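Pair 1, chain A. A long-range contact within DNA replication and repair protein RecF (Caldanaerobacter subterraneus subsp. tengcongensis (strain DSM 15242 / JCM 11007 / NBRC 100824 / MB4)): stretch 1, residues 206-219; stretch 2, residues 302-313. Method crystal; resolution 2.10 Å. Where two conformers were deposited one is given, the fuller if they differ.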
# COMPACT_ATOMS: atom_id res chain seq x y z
N ASN A 206 -0.24 14.03 10.22
CA ASN A 206 -0.75 15.39 10.39
C ASN A 206 -0.67 16.19 9.09
O ASN A 206 -1.60 16.90 8.73
CB ASN A 206 0.00 16.13 11.50
CG ASN A 206 -0.10 15.45 12.86
OD1 ASN A 206 0.81 15.56 13.68
ND2 ASN A 206 -1.20 14.75 13.10
N TYR A 207 0.46 16.06 8.39
CA TYR A 207 0.67 16.85 7.18
C TYR A 207 -0.22 16.31 6.04
O TYR A 207 -0.81 17.07 5.28
CB TYR A 207 2.15 16.84 6.74
CG TYR A 207 2.40 17.73 5.54
CD1 TYR A 207 2.82 19.05 5.70
CD2 TYR A 207 2.21 17.26 4.24
CE1 TYR A 207 3.04 19.88 4.61
CE2 TYR A 207 2.42 18.07 3.15
CZ TYR A 207 2.84 19.39 3.34
OH TYR A 207 3.04 20.22 2.26
N LEU A 208 -0.28 14.99 5.92
CA LEU A 208 -1.08 14.37 4.87
C LEU A 208 -2.58 14.69 5.06
O LEU A 208 -3.29 14.90 4.06
CB LEU A 208 -0.81 12.87 4.83
CG LEU A 208 0.56 12.51 4.25
CD1 LEU A 208 0.80 11.06 4.46
CD2 LEU A 208 0.72 12.84 2.78
N GLU A 209 -3.05 14.72 6.31
CA GLU A 209 -4.39 15.23 6.63
C GLU A 209 -4.60 16.60 6.05
O GLU A 209 -5.56 16.83 5.33
CB GLU A 209 -4.59 15.36 8.14
CG GLU A 209 -4.96 14.08 8.90
CD GLU A 209 -5.40 14.40 10.32
OE1 GLU A 209 -4.79 13.85 11.27
OE2 GLU A 209 -6.36 15.19 10.47
N LYS A 210 -3.70 17.53 6.37
CA LYS A 210 -3.79 18.89 5.83
C LYS A 210 -3.66 18.88 4.32
O LYS A 210 -4.38 19.61 3.63
CB LYS A 210 -2.72 19.79 6.44
CG LYS A 210 -2.94 20.04 7.90
CD LYS A 210 -1.76 20.75 8.53
CE LYS A 210 -2.08 21.14 9.97
NZ LYS A 210 -0.86 21.52 10.72
N LEU A 211 -2.76 18.05 3.80
CA LEU A 211 -2.56 17.97 2.36
C LEU A 211 -3.87 17.56 1.67
O LEU A 211 -4.28 18.17 0.69
CB LEU A 211 -1.44 16.97 2.02
CG LEU A 211 -1.16 16.85 0.52
CD1 LEU A 211 -0.75 18.22 0.00
CD2 LEU A 211 -0.07 15.82 0.20
N LYS A 212 -4.52 16.53 2.19
CA LYS A 212 -5.77 16.05 1.58
C LYS A 212 -6.86 17.14 1.60
O LYS A 212 -7.47 17.42 0.57
CB LYS A 212 -6.24 14.77 2.28
CG LYS A 212 -7.31 13.98 1.54
CD LYS A 212 -8.70 14.33 2.02
CE LYS A 212 -8.85 14.02 3.50
NZ LYS A 212 -8.49 15.18 4.37
N ASN A 213 -7.08 17.77 2.75
CA ASN A 213 -8.04 18.89 2.84
C ASN A 213 -7.81 19.99 1.81
O ASN A 213 -8.74 20.40 1.11
CB ASN A 213 -7.99 19.55 4.22
CG ASN A 213 -8.35 18.61 5.35
OD1 ASN A 213 -9.10 17.65 5.16
ND2 ASN A 213 -7.81 18.88 6.53
N SER A 214 -6.58 20.48 1.75
CA SER A 214 -6.26 21.58 0.86
C SER A 214 -6.34 21.15 -0.60
O SER A 214 -6.83 21.89 -1.45
CB SER A 214 -4.86 22.14 1.16
OG SER A 214 -4.62 23.30 0.39
N MET A 215 -5.85 19.95 -0.90
CA MET A 215 -5.88 19.47 -2.28
C MET A 215 -7.30 19.20 -2.75
O MET A 215 -7.59 19.38 -3.93
CB MET A 215 -5.08 18.19 -2.44
CG MET A 215 -3.60 18.31 -2.40
SD MET A 215 -2.94 16.66 -2.70
CE MET A 215 -2.89 16.57 -4.46
N SER A 216 -8.16 18.72 -1.85
CA SER A 216 -9.56 18.46 -2.20
C SER A 216 -10.26 19.75 -2.57
O SER A 216 -11.10 19.78 -3.47
CB SER A 216 -10.31 17.80 -1.04
OG SER A 216 -9.92 16.45 -0.88
N LYS A 217 -9.89 20.82 -1.87
CA LYS A 217 -10.43 22.14 -2.16
C LYS A 217 -9.99 22.57 -3.56
O LYS A 217 -10.82 22.95 -4.38
CB LYS A 217 -9.97 23.14 -1.09
CG LYS A 217 -10.64 24.52 -1.15
CD LYS A 217 -9.88 25.51 -2.03
CE LYS A 217 -8.42 25.65 -1.61
NZ LYS A 217 -8.22 26.30 -0.28
N PHE A 218 -8.70 22.50 -3.85
CA PHE A 218 -8.19 22.96 -5.15
C PHE A 218 -8.69 22.10 -6.31
O PHE A 218 -9.10 22.63 -7.35
CB PHE A 218 -6.66 23.00 -5.14
CG PHE A 218 -6.09 24.16 -4.37
CD1 PHE A 218 -6.24 25.46 -4.83
CD2 PHE A 218 -5.39 23.95 -3.19
CE1 PHE A 218 -5.71 26.53 -4.12
CE2 PHE A 218 -4.86 25.02 -2.48
CZ PHE A 218 -5.03 26.31 -2.95
N LEU A 219 -8.66 20.79 -6.13
CA LEU A 219 -9.11 19.85 -7.15
C LEU A 219 -10.58 20.06 -7.51
O LEU A 219 -10.95 20.06 -8.69
CB LEU A 219 -8.88 18.41 -6.69
CG LEU A 219 -9.30 17.32 -7.66
CD1 LEU A 219 -8.45 17.38 -8.92
CD2 LEU A 219 -9.20 15.95 -7.01
N LYS A 302 0.97 21.17 -5.38
CA LYS A 302 1.90 22.30 -5.16
C LYS A 302 1.15 23.52 -4.62
O LYS A 302 1.66 24.25 -3.76
CB LYS A 302 2.64 22.64 -6.45
CG LYS A 302 3.48 21.49 -7.04
CD LYS A 302 4.66 21.09 -6.15
CE LYS A 302 5.64 22.28 -6.02
NZ LYS A 302 6.88 21.98 -5.22
N LEU A 303 -0.05 23.76 -5.13
CA LEU A 303 -0.90 24.82 -4.60
C LEU A 303 -1.14 24.59 -3.11
O LEU A 303 -1.16 25.54 -2.33
CB LEU A 303 -2.24 24.88 -5.36
CG LEU A 303 -2.18 25.51 -6.75
CD1 LEU A 303 -3.56 25.47 -7.41
CD2 LEU A 303 -1.66 26.95 -6.68
N SER A 304 -1.28 23.33 -2.72
CA SER A 304 -1.47 22.96 -1.32
C SER A 304 -0.21 23.13 -0.48
O SER A 304 -0.28 23.52 0.70
CB SER A 304 -1.96 21.52 -1.22
OG SER A 304 -3.28 21.42 -1.69
N GLU A 305 0.93 22.83 -1.08
CA GLU A 305 2.22 23.03 -0.42
C GLU A 305 2.31 24.48 -0.03
O GLU A 305 2.59 24.83 1.13
CB GLU A 305 3.37 22.64 -1.36
CG GLU A 305 4.75 22.82 -0.74
CD GLU A 305 5.87 22.66 -1.75
OE1 GLU A 305 5.70 21.89 -2.72
OE2 GLU A 305 6.93 23.32 -1.57
N LEU A 306 2.05 25.34 -1.00
CA LEU A 306 2.07 26.78 -0.79
C LEU A 306 1.12 27.21 0.34
O LEU A 306 1.50 27.92 1.26
CB LEU A 306 1.70 27.48 -2.10
CG LEU A 306 1.51 28.99 -2.03
CD1 LEU A 306 2.72 29.67 -1.42
CD2 LEU A 306 1.21 29.53 -3.43
N GLU A 307 -0.13 26.76 0.25
CA GLU A 307 -1.12 27.13 1.24
C GLU A 307 -0.73 26.67 2.66
O GLU A 307 -0.79 27.45 3.60
CB GLU A 307 -2.48 26.54 0.86
CG GLU A 307 -3.53 26.70 1.93
CD GLU A 307 -4.89 26.24 1.45
OE1 GLU A 307 -5.41 25.24 1.99
OE2 GLU A 307 -5.42 26.86 0.51
N ILE A 308 -0.37 25.40 2.80
CA ILE A 308 0.06 24.89 4.09
C ILE A 308 1.31 25.65 4.61
O ILE A 308 1.40 26.01 5.78
CB ILE A 308 0.32 23.36 4.01
CG1 ILE A 308 -0.99 22.64 3.68
CG2 ILE A 308 0.89 22.83 5.33
CD1 ILE A 308 -0.85 21.13 3.38
N LEU A 309 2.26 25.93 3.72
CA LEU A 309 3.48 26.63 4.14
C LEU A 309 3.14 28.03 4.71
O LEU A 309 3.61 28.40 5.80
CB LEU A 309 4.48 26.72 2.97
CG LEU A 309 5.74 27.61 3.07
CD1 LEU A 309 6.37 27.46 4.40
CD2 LEU A 309 6.80 27.25 2.00
N GLU A 310 2.30 28.80 4.01
CA GLU A 310 1.90 30.13 4.51
C GLU A 310 1.21 30.08 5.87
O GLU A 310 1.52 30.87 6.77
CB GLU A 310 0.96 30.81 3.53
CG GLU A 310 1.57 31.06 2.19
CD GLU A 310 0.69 31.95 1.34
OE1 GLU A 310 -0.19 31.40 0.65
OE2 GLU A 310 0.88 33.19 1.39
N GLU A 311 0.28 29.15 6.01
CA GLU A 311 -0.49 29.01 7.24
C GLU A 311 0.39 28.56 8.40
O GLU A 311 0.27 29.08 9.50
CB GLU A 311 -1.65 28.03 7.04
CG GLU A 311 -3.02 28.69 7.04
CD GLU A 311 -3.44 29.17 8.42
OE1 GLU A 311 -2.93 28.63 9.43
OE2 GLU A 311 -4.29 30.09 8.50
N GLU A 312 1.26 27.59 8.16
CA GLU A 312 2.10 27.09 9.24
C GLU A 312 3.20 28.08 9.66
O GLU A 312 3.52 28.18 10.85
CB GLU A 312 2.72 25.74 8.86
CG GLU A 312 1.69 24.64 8.66
CD GLU A 312 0.93 24.32 9.94
OE1 GLU A 312 1.55 24.36 11.03
OE2 GLU A 312 -0.28 24.03 9.86
N THR A 313 3.78 28.82 8.72
CA THR A 313 4.89 29.71 9.11
C THR A 313 4.47 31.14 9.39
O THR A 313 5.24 31.91 9.99
CB THR A 313 5.97 29.76 8.03
OG1 THR A 313 5.42 30.30 6.82
CG2 THR A 313 6.54 28.37 7.76
O HOH W 1 3.91 22.93 2.82
O HOH W 2 -8.07 24.88 2.90

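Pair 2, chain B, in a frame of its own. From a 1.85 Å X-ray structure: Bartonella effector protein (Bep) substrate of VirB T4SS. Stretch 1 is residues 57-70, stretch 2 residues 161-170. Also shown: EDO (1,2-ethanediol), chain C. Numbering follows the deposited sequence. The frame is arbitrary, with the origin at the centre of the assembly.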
# COMPACT_ATOMS: atom_id res chain seq x y z
N PHE B 57 15.07 0.57 2.17
CA PHE B 57 13.69 0.36 1.92
C PHE B 57 13.33 -1.07 2.43
O PHE B 57 13.79 -2.09 1.89
CB PHE B 57 13.40 0.62 0.43
CG PHE B 57 13.52 2.05 0.07
CD1 PHE B 57 14.75 2.59 -0.20
CD2 PHE B 57 12.41 2.89 0.07
CE1 PHE B 57 14.89 3.94 -0.51
CE2 PHE B 57 12.55 4.25 -0.24
CZ PHE B 57 13.79 4.77 -0.53
N ASP B 58 12.53 -1.10 3.48
CA ASP B 58 12.05 -2.35 4.03
C ASP B 58 10.64 -2.14 4.66
O ASP B 58 10.08 -1.02 4.66
CB ASP B 58 13.07 -2.93 5.05
CG ASP B 58 13.37 -1.99 6.17
OD1 ASP B 58 12.70 -0.93 6.27
OD2 ASP B 58 14.27 -2.32 6.99
N SER B 59 10.08 -3.22 5.16
CA SER B 59 8.82 -3.19 5.90
C SER B 59 8.88 -2.24 7.11
O SER B 59 7.87 -1.69 7.54
CB SER B 59 8.43 -4.65 6.30
OG SER B 59 9.43 -5.27 7.11
N SER B 60 10.05 -2.04 7.70
CA SER B 60 10.10 -1.10 8.80
C SER B 60 9.81 0.31 8.28
O SER B 60 9.09 1.05 8.92
CB SER B 60 11.43 -1.13 9.53
OG SER B 60 11.45 -2.36 10.19
N TYR B 61 10.36 0.67 7.14
CA TYR B 61 10.09 1.97 6.57
C TYR B 61 8.61 2.03 6.14
O TYR B 61 7.99 3.07 6.23
CB TYR B 61 10.99 2.21 5.37
CG TYR B 61 10.84 3.54 4.70
CD1 TYR B 61 11.00 4.72 5.41
CD2 TYR B 61 10.52 3.61 3.35
CE1 TYR B 61 10.85 5.94 4.79
CE2 TYR B 61 10.38 4.81 2.72
CZ TYR B 61 10.55 6.00 3.44
OH TYR B 61 10.43 7.22 2.77
N LEU B 62 8.08 0.91 5.63
CA LEU B 62 6.70 0.92 5.17
C LEU B 62 5.77 1.19 6.38
O LEU B 62 4.83 2.00 6.29
CB LEU B 62 6.35 -0.38 4.46
CG LEU B 62 4.93 -0.45 3.92
CD1 LEU B 62 4.83 0.32 2.60
CD2 LEU B 62 4.53 -1.89 3.67
N LYS B 63 6.08 0.56 7.52
CA LYS B 63 5.29 0.79 8.77
C LYS B 63 5.42 2.23 9.29
O LYS B 63 4.44 2.85 9.74
CB LYS B 63 5.71 -0.22 9.84
CG LYS B 63 5.42 -1.68 9.46
CD LYS B 63 5.98 -2.59 10.55
CE LYS B 63 6.11 -4.02 10.04
NZ LYS B 63 6.99 -4.86 10.89
N TYR B 64 6.64 2.77 9.23
CA TYR B 64 6.93 4.14 9.57
C TYR B 64 6.03 5.07 8.74
O TYR B 64 5.41 5.98 9.28
CB TYR B 64 8.43 4.46 9.34
CG TYR B 64 8.72 5.92 9.26
CD1 TYR B 64 8.96 6.66 10.43
CD2 TYR B 64 8.81 6.56 8.04
CE1 TYR B 64 9.27 8.01 10.37
CE2 TYR B 64 9.11 7.92 7.96
CZ TYR B 64 9.34 8.64 9.12
OH TYR B 64 9.61 9.99 9.06
N LEU B 65 6.02 4.87 7.42
CA LEU B 65 5.19 5.67 6.53
C LEU B 65 3.68 5.56 6.84
O LEU B 65 2.97 6.56 6.80
CB LEU B 65 5.46 5.32 5.05
CG LEU B 65 6.77 5.71 4.41
CD1 LEU B 65 6.90 5.10 3.00
CD2 LEU B 65 6.96 7.20 4.38
N HIS B 66 3.20 4.36 7.12
CA HIS B 66 1.79 4.19 7.46
C HIS B 66 1.42 4.95 8.73
O HIS B 66 0.36 5.58 8.79
CB HIS B 66 1.48 2.70 7.61
CG HIS B 66 0.03 2.40 7.68
ND1 HIS B 66 -0.65 2.33 8.87
CD2 HIS B 66 -0.88 2.15 6.71
CE1 HIS B 66 -1.91 2.01 8.63
NE2 HIS B 66 -2.07 1.92 7.33
N LYS B 67 2.31 4.88 9.74
CA LYS B 67 2.16 5.64 11.00
C LYS B 67 2.12 7.15 10.71
O LYS B 67 1.28 7.89 11.25
CB LYS B 67 3.27 5.28 12.00
CG LYS B 67 3.45 6.20 13.20
CD LYS B 67 2.41 5.99 14.25
CE LYS B 67 2.70 6.82 15.51
NZ LYS B 67 3.71 6.20 16.40
N ARG B 68 3.02 7.64 9.86
CA ARG B 68 2.96 9.05 9.46
C ARG B 68 1.65 9.47 8.80
O ARG B 68 1.06 10.52 9.13
CB ARG B 68 4.12 9.40 8.49
CG ARG B 68 5.52 9.42 9.13
CD ARG B 68 5.71 10.58 10.10
NE ARG B 68 5.51 11.86 9.42
CZ ARG B 68 6.39 12.46 8.63
NH1 ARG B 68 7.59 11.94 8.42
NH2 ARG B 68 6.06 13.60 8.03
N LEU B 69 1.23 8.64 7.85
CA LEU B 69 0.06 8.92 7.01
C LEU B 69 -1.25 8.87 7.79
O LEU B 69 -2.12 9.65 7.50
CB LEU B 69 -0.05 7.95 5.83
CG LEU B 69 0.95 8.18 4.69
CD1 LEU B 69 1.10 6.98 3.71
CD2 LEU B 69 0.61 9.44 3.96
N PHE B 70 -1.37 7.97 8.75
CA PHE B 70 -2.65 7.65 9.40
C PHE B 70 -2.64 7.72 10.92
O PHE B 70 -3.62 7.34 11.57
CB PHE B 70 -3.07 6.22 8.99
CG PHE B 70 -3.32 6.08 7.53
CD1 PHE B 70 -4.43 6.68 6.96
CD2 PHE B 70 -2.41 5.42 6.70
CE1 PHE B 70 -4.66 6.66 5.61
CE2 PHE B 70 -2.66 5.36 5.32
CZ PHE B 70 -3.77 5.95 4.79
N ALA B 161 -2.39 3.68 -0.28
CA ALA B 161 -1.79 4.99 -0.13
C ALA B 161 -0.34 4.87 0.31
O ALA B 161 0.54 5.53 -0.21
CB ALA B 161 -2.59 5.82 0.90
N VAL B 162 -0.09 4.00 1.27
CA VAL B 162 1.29 3.81 1.73
C VAL B 162 2.24 3.15 0.69
O VAL B 162 3.35 3.63 0.47
CB VAL B 162 1.31 3.13 3.11
CG1 VAL B 162 1.05 1.68 3.00
CG2 VAL B 162 2.63 3.49 3.83
N GLN B 163 1.77 2.14 -0.00
CA GLN B 163 2.57 1.50 -1.03
C GLN B 163 2.92 2.43 -2.17
O GLN B 163 4.04 2.37 -2.64
CB GLN B 163 1.99 0.18 -1.49
CG GLN B 163 0.74 0.20 -2.39
CD GLN B 163 0.09 -1.20 -2.57
OE1 GLN B 163 0.58 -2.20 -2.03
NE2 GLN B 163 -1.03 -1.26 -3.35
N HIS B 164 2.02 3.36 -2.54
CA HIS B 164 2.33 4.36 -3.54
C HIS B 164 3.51 5.24 -3.12
O HIS B 164 4.44 5.42 -3.90
CB HIS B 164 1.14 5.24 -3.91
CG HIS B 164 0.02 4.47 -4.50
ND1 HIS B 164 -1.28 4.92 -4.49
CD2 HIS B 164 -0.01 3.23 -5.03
CE1 HIS B 164 -2.06 4.01 -5.04
NE2 HIS B 164 -1.32 2.98 -5.37
N ILE B 165 3.46 5.84 -1.94
CA ILE B 165 4.55 6.74 -1.53
C ILE B 165 5.85 5.94 -1.33
O ILE B 165 6.93 6.42 -1.65
CB ILE B 165 4.18 7.61 -0.29
CG1 ILE B 165 5.29 8.57 0.07
CG2 ILE B 165 3.79 6.78 0.92
CD1 ILE B 165 5.51 9.62 -1.01
N PHE B 166 5.75 4.74 -0.80
CA PHE B 166 6.93 3.87 -0.61
C PHE B 166 7.63 3.67 -1.95
O PHE B 166 8.85 3.85 -2.03
CB PHE B 166 6.54 2.51 -0.02
CG PHE B 166 7.69 1.56 0.21
CD1 PHE B 166 8.17 0.79 -0.82
CD2 PHE B 166 8.22 1.38 1.49
CE1 PHE B 166 9.19 -0.12 -0.61
CE2 PHE B 166 9.24 0.45 1.72
CZ PHE B 166 9.73 -0.29 0.65
N PHE B 167 6.86 3.34 -2.99
CA PHE B 167 7.46 3.09 -4.27
C PHE B 167 7.95 4.36 -5.00
O PHE B 167 8.90 4.32 -5.75
CB PHE B 167 6.55 2.23 -5.16
CG PHE B 167 6.78 0.78 -4.94
CD1 PHE B 167 6.18 0.13 -3.86
CD2 PHE B 167 7.64 0.07 -5.74
CE1 PHE B 167 6.42 -1.21 -3.61
CE2 PHE B 167 7.87 -1.29 -5.51
CZ PHE B 167 7.30 -1.92 -4.42
N GLU B 168 7.33 5.48 -4.72
CA GLU B 168 7.77 6.76 -5.29
C GLU B 168 9.15 7.14 -4.67
O GLU B 168 10.06 7.58 -5.38
CB GLU B 168 6.69 7.84 -5.09
CG GLU B 168 5.42 7.56 -5.91
CD GLU B 168 4.29 8.58 -5.70
OE1 GLU B 168 4.20 9.15 -4.60
OE2 GLU B 168 3.46 8.78 -6.61
N LYS B 169 9.28 6.95 -3.35
CA LYS B 169 10.54 7.18 -2.63
C LYS B 169 11.64 6.18 -3.08
O LYS B 169 12.81 6.55 -3.30
CB LYS B 169 10.31 7.14 -1.11
CG LYS B 169 9.45 8.30 -0.58
CD LYS B 169 10.28 9.57 -0.39
CE LYS B 169 9.97 10.24 0.95
NZ LYS B 169 10.98 11.22 1.54
N LEU B 170 11.24 4.92 -3.25
CA LEU B 170 12.17 3.91 -3.78
C LEU B 170 12.70 4.28 -5.15
O LEU B 170 13.90 4.11 -5.41
CB LEU B 170 11.47 2.55 -3.82
CG LEU B 170 12.26 1.34 -4.32
CD1 LEU B 170 13.30 1.00 -3.31
CD2 LEU B 170 11.39 0.12 -4.58
C1 EDO C . 0.77 10.16 -3.39
O1 EDO C . 1.47 8.92 -3.23
C2 EDO C . 0.01 10.21 -4.72
O2 EDO C . 0.78 9.79 -5.85
O HOH W 3 11.18 9.43 3.93

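Pair 1 and pair 2 each bring together two helices, distant in sequence, whose N-to-C directions make an angle of 123°. Fourteen central residues superpose with an RMSD of 0.5 Å over N, CA and C. The axes approach to 8.7 Å in pair 1 and 9.4 Å in pair 2, and the buried surface is 594 and 679 Å², respectively.

The shared centre is a knob-into-hole arrangement. In pair 1 the knob is Ser304(A), which sits among Leu211(A), Ser214(A), Met215(A) and Phe218(A); in pair 2 the matching Val162(B) sits among the matching Leu62(B), Leu65(B), His66(B) and Leu69(B). The small serines of pair 1 accompany a close backbone approach, with CA of Ser214(A) 5.4 Å from CA of Ser304(A). Their OG atoms lie 3.1 Å apart. In pair 2 the same two positions hold Leu65(B) and Val162(B), and the contact becomes purely apolar, CB of Leu65(B) lying 3.6 Å from CG2 of Val162(B).

One turn along the second helix, Glu307(A) matches Ile165(B). The glutamate makes the contact polar: OG of Ser214(A) donates to its OE1 at 2.6 Å, and NZ of Lys217(A) forms a salt bridge with its OE2 at 3.0 Å. Ile165(B) instead offers CG2 to CD1 of Leu69(B) at 3.9 Å and to CD1 of Leu65(B) at 4.1 Å. Phe218(A), the counterpart of Leu69(B), keeps an apolar role, its ring face covered by CB of Leu303(A), 3.7 Å from the ring centroid.

Ile308(A) and Phe166(B) also coincide, and each is the residue of its second stretch with the largest area covered by the first stretch. CD1 of Ile308(A) packs 3.6 Å from the backbone N of Leu211(A), while its CG2 lies 3.7 Å from CE1 of Tyr207(A). The larger ring of Phe166(B) reaches CD1 of Leu62(B) with its CD2 at 3.7 Å and receives the edge of Phe57(B) on its face, the two planes being nearly perpendicular at 87°.

Charge and water complete the flank. Lys210(A) matches Tyr61(B), and Glu312(A) matches Leu170(B). NZ of Lys210(A) is 2.7 Å from OE2 of Glu312(A) in a salt bridge, whereas CD2 of Tyr61(B) packs 3.7 Å from CD2 of Phe166(B), and CD1 of Leu170(B) lies 3.5 Å from CG of Phe57(B). No direct hydrogen bond crosses between the stretches of pair 2, although a water links OH of Tyr61(B) to NZ of Lys169(B). The same backbone frame thus accommodates polar links around small serines or a continuous apolar and aromatic packing.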